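Local atomic coordinates of DNA repair protein RAD2 (Saccharomyces cerevisiae, PDB entry 4Q0Z), a protein that cuts single-stranded DNA as an endonuclease in nucleotide excision repair, where it is essential for the incision step at damage caused by UV light, bulky adducts or cross-linking agents. Residues H53-F58 against T345-P350. Residues are numbered along the deposited sequence; the frame is centred on the assembly and turned at random.
Sequences HITGFF and TQLGWP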
ATOM      1  N   HIS A  53     -35.147   6.206   1.536  1.00 22.88           N
ATOM      2  CA  HIS A  53     -35.018   7.504   2.166  1.00 26.21           C
ATOM      3  C   HIS A  53     -36.029   7.672   3.305  1.00 30.78           C
ATOM      4  O   HIS A  53     -35.695   8.211   4.359  1.00 29.95           O
ATOM      5  CB  HIS A  53     -35.122   8.641   1.137  1.00 20.52           C
ATOM      6  CG  HIS A  53     -36.438   8.717   0.427  1.00 30.31           C
ATOM      7  ND1 HIS A  53     -36.974   7.657  -0.274  1.00 38.80           N
ATOM      8  CD2 HIS A  53     -37.313   9.743   0.285  1.00 30.44           C
ATOM      9  CE1 HIS A  53     -38.129   8.023  -0.805  1.00 35.90           C
ATOM     10  NE2 HIS A  53     -38.356   9.285  -0.483  1.00 27.14           N
ATOM     11  N   ILE A  54     -37.249   7.188   3.114  1.00 23.73           N
ATOM     12  CA  ILE A  54     -38.245   7.274   4.176  1.00 20.67           C
ATOM     13  C   ILE A  54     -37.906   6.328   5.326  1.00 24.97           C
ATOM     14  O   ILE A  54     -37.905   6.720   6.491  1.00 18.89           O
ATOM     15  CB  ILE A  54     -39.661   7.058   3.631  1.00 26.75           C
ATOM     16  CG1 ILE A  54     -40.059   8.282   2.814  1.00 19.21           C
ATOM     17  CG2 ILE A  54     -40.672   6.834   4.766  1.00 13.07           C
ATOM     18  CD1 ILE A  54     -41.124   8.005   1.813  1.00 42.61           C
ATOM     19  N   THR A  55     -37.584   5.092   4.990  1.00 19.77           N
ATOM     20  CA  THR A  55     -37.125   4.117   5.972  1.00 18.70           C
ATOM     21  C   THR A  55     -35.870   4.596   6.718  1.00 22.60           C
ATOM     22  O   THR A  55     -35.748   4.445   7.933  1.00 27.46           O
ATOM     23  CB  THR A  55     -36.779   2.800   5.262  1.00 17.22           C
ATOM     24  OG1 THR A  55     -37.966   2.260   4.682  1.00 30.93           O
ATOM     25  CG2 THR A  55     -36.226   1.792   6.241  1.00 19.89           C
ATOM     26  N   GLY A  56     -34.928   5.165   5.979  1.00 15.54           N
ATOM     27  CA  GLY A  56     -33.689   5.629   6.565  1.00 17.94           C
ATOM     28  C   GLY A  56     -33.866   6.822   7.486  1.00 14.83           C
ATOM     29  O   GLY A  56     -33.458   6.787   8.642  1.00 11.96           O
ATOM     30  N   PHE A  57     -34.494   7.876   6.978  1.00 19.74           N
ATOM     31  CA  PHE A  57     -34.817   9.020   7.820  1.00 15.84           C
ATOM     32  C   PHE A  57     -35.612   8.610   9.052  1.00 18.97           C
ATOM     33  O   PHE A  57     -35.334   9.071  10.166  1.00 34.36           O
ATOM     34  CB  PHE A  57     -35.528  10.109   7.027  1.00 19.76           C
ATOM     35  CG  PHE A  57     -34.591  11.081   6.374  1.00 18.03           C
ATOM     36  CD1 PHE A  57     -33.903  10.734   5.223  1.00 23.54           C
ATOM     37  CD2 PHE A  57     -34.388  12.335   6.915  1.00 10.89           C
ATOM     38  CE1 PHE A  57     -33.038  11.618   4.622  1.00 16.51           C
ATOM     39  CE2 PHE A  57     -33.520  13.227   6.316  1.00 17.43           C
ATOM     40  CZ  PHE A  57     -32.849  12.870   5.163  1.00 14.87           C
ATOM     41  N   PHE A  58     -36.560   7.699   8.872  1.00 18.85           N
ATOM     42  CA  PHE A  58     -37.390   7.252   9.993  1.00 24.36           C
ATOM     43  C   PHE A  58     -36.576   6.630  11.140  1.00 14.31           C
ATOM     44  O   PHE A  58     -36.701   7.044  12.293  1.00 18.47           O
ATOM     45  CB  PHE A  58     -38.485   6.280   9.523  1.00 15.19           C
ATOM     46  CG  PHE A  58     -39.502   5.973  10.575  1.00 20.71           C
ATOM     47  CD1 PHE A  58     -39.299   4.934  11.481  1.00 15.61           C
ATOM     48  CD2 PHE A  58     -40.662   6.738  10.679  1.00 12.82           C
ATOM     49  CE1 PHE A  58     -40.250   4.649  12.474  1.00 21.02           C
ATOM     50  CE2 PHE A  58     -41.611   6.457  11.662  1.00 12.70           C
ATOM     51  CZ  PHE A  58     -41.402   5.413  12.564  1.00  9.59           C
ATOM     52  N   THR A 345     -49.211   5.555   3.772  1.00 17.74           N
ATOM     53  CA  THR A 345     -49.114   5.971   2.385  1.00 19.43           C
ATOM     54  C   THR A 345     -47.779   5.635   1.731  1.00 28.33           C
ATOM     55  O   THR A 345     -47.753   5.049   0.650  1.00 31.35           O
ATOM     56  CB  THR A 345     -49.343   7.479   2.273  1.00 26.08           C
ATOM     57  OG1 THR A 345     -50.595   7.808   2.878  1.00 27.70           O
ATOM     58  CG2 THR A 345     -49.348   7.908   0.831  1.00 25.32           C
ATOM     59  N   GLN A 346     -46.674   6.018   2.369  1.00 37.44           N
ATOM     60  CA  GLN A 346     -45.350   5.874   1.753  1.00 25.64           C
ATOM     61  C   GLN A 346     -44.802   4.450   1.851  1.00 30.50           C
ATOM     62  O   GLN A 346     -44.063   4.011   0.983  1.00 38.39           O
ATOM     63  CB  GLN A 346     -44.346   6.847   2.373  1.00 27.39           C
ATOM     64  CG  GLN A 346     -44.795   8.299   2.416  1.00 25.70           C
ATOM     65  CD  GLN A 346     -44.974   8.929   1.045  1.00 27.56           C
ATOM     66  OE1 GLN A 346     -44.296   8.576   0.087  1.00 36.02           O
ATOM     67  NE2 GLN A 346     -45.903   9.873   0.951  1.00 33.63           N
ATOM     68  N   LEU A 347     -45.168   3.723   2.901  1.00 30.71           N
ATOM     69  CA  LEU A 347     -44.583   2.407   3.123  1.00 20.71           C
ATOM     70  C   LEU A 347     -45.587   1.272   3.342  1.00 39.30           C
ATOM     71  O   LEU A 347     -45.193   0.123   3.521  1.00 41.17           O
ATOM     72  CB  LEU A 347     -43.623   2.452   4.304  1.00 27.18           C
ATOM     73  CG  LEU A 347     -42.385   3.315   4.102  1.00 26.72           C
ATOM     74  CD1 LEU A 347     -41.501   3.186   5.302  1.00 40.60           C
ATOM     75  CD2 LEU A 347     -41.639   2.896   2.863  1.00 23.98           C
ATOM     76  N   GLY A 348     -46.878   1.578   3.347  1.00 24.31           N
ATOM     77  CA  GLY A 348     -47.854   0.537   3.562  1.00 26.57           C
ATOM     78  C   GLY A 348     -47.877  -0.028   4.964  1.00 24.23           C
ATOM     79  O   GLY A 348     -48.419  -1.108   5.182  1.00 28.16           O
ATOM     80  N   TRP A 349     -47.309   0.690   5.923  1.00 24.17           N
ATOM     81  CA  TRP A 349     -47.368   0.227   7.301  1.00 28.06           C
ATOM     82  C   TRP A 349     -48.781   0.403   7.824  1.00 26.98           C
ATOM     83  O   TRP A 349     -49.354   1.489   7.724  1.00 32.93           O
ATOM     84  CB  TRP A 349     -46.430   1.030   8.207  1.00 22.96           C
ATOM     85  CG  TRP A 349     -44.952   0.820   8.010  1.00 35.38           C
ATOM     86  CD1 TRP A 349     -44.336   0.179   6.977  1.00 29.08           C
ATOM     87  CD2 TRP A 349     -43.901   1.282   8.883  1.00 26.76           C
ATOM     88  NE1 TRP A 349     -42.968   0.208   7.155  1.00 32.24           N
ATOM     89  CE2 TRP A 349     -42.680   0.869   8.320  1.00 26.35           C
ATOM     90  CE3 TRP A 349     -43.884   2.005  10.086  1.00 20.95           C
ATOM     91  CZ2 TRP A 349     -41.447   1.162   8.910  1.00 31.28           C
ATOM     92  CZ3 TRP A 349     -42.658   2.286  10.679  1.00 35.57           C
ATOM     93  CH2 TRP A 349     -41.456   1.865  10.089  1.00 25.88           C
ATOM     94  N   PRO A 350     -49.355  -0.657   8.395  1.00 28.49           N
ATOM     95  CA  PRO A 350     -50.624  -0.471   9.107  1.00 24.37           C
ATOM     96  C   PRO A 350     -50.409   0.447  10.298  1.00 30.88           C
ATOM     97  O   PRO A 350     -49.286   0.574  10.801  1.00 28.12           O
ATOM     98  CB  PRO A 350     -50.966  -1.880   9.597  1.00 19.01           C
ATOM     99  CG  PRO A 350     -50.231  -2.787   8.681  1.00 23.52           C
ATOM    100  CD  PRO A 350     -48.966  -2.070   8.300  1.00 25.11           C
TER
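Ile-54, Thr-55 and Phe-58 of helix 52-66, in the PIN-like N-domain of this XPG/RAD2-family nuclease, meet Gln-346, Leu-347 and Trp-349 where helix 336-347 ends and the chain turns into helix 351-361. Away from the predicted magnesium-binding residues, the contact joins the N-domain to the C-terminal helices. No hydrogen bond links the segments; the contact is mainly apolar and aromatic.

The branched Ile-54 serves two neighbours. Its CD1 lies 3.5 Å from Gln-346 CB, while its CG2, anti to the backbone N, is 3.8 Å from Leu-347 CD1, the two side chains running antiparallel. Cutting Ile-54 back to alanine would probably open a gap beside Gln-346 CB and cost Leu-347 CD1 a methyl neighbour. Thr-55, short and partly polar, suits the exposed margin, where its OG1 meets Leu-347 CD1 at 3.7 Å. That methyl also covers one face of Trp-349 near its rim. Gly-348, just past the helix, has a positive phi (70°), which costs glycine least.

The aromatic pair is T-shaped, planes at 76°: the wide indole reaches from the loop to bring its edge over the flat Phe-58 face. Phe-58 packs besides on Ile-357 and Leu-358, and Lys-353 makes a cation-pi contact with Trp-349. At the pair's closest point, Trp-349 CZ3 stands 3.8 Å from Phe-58 CE1.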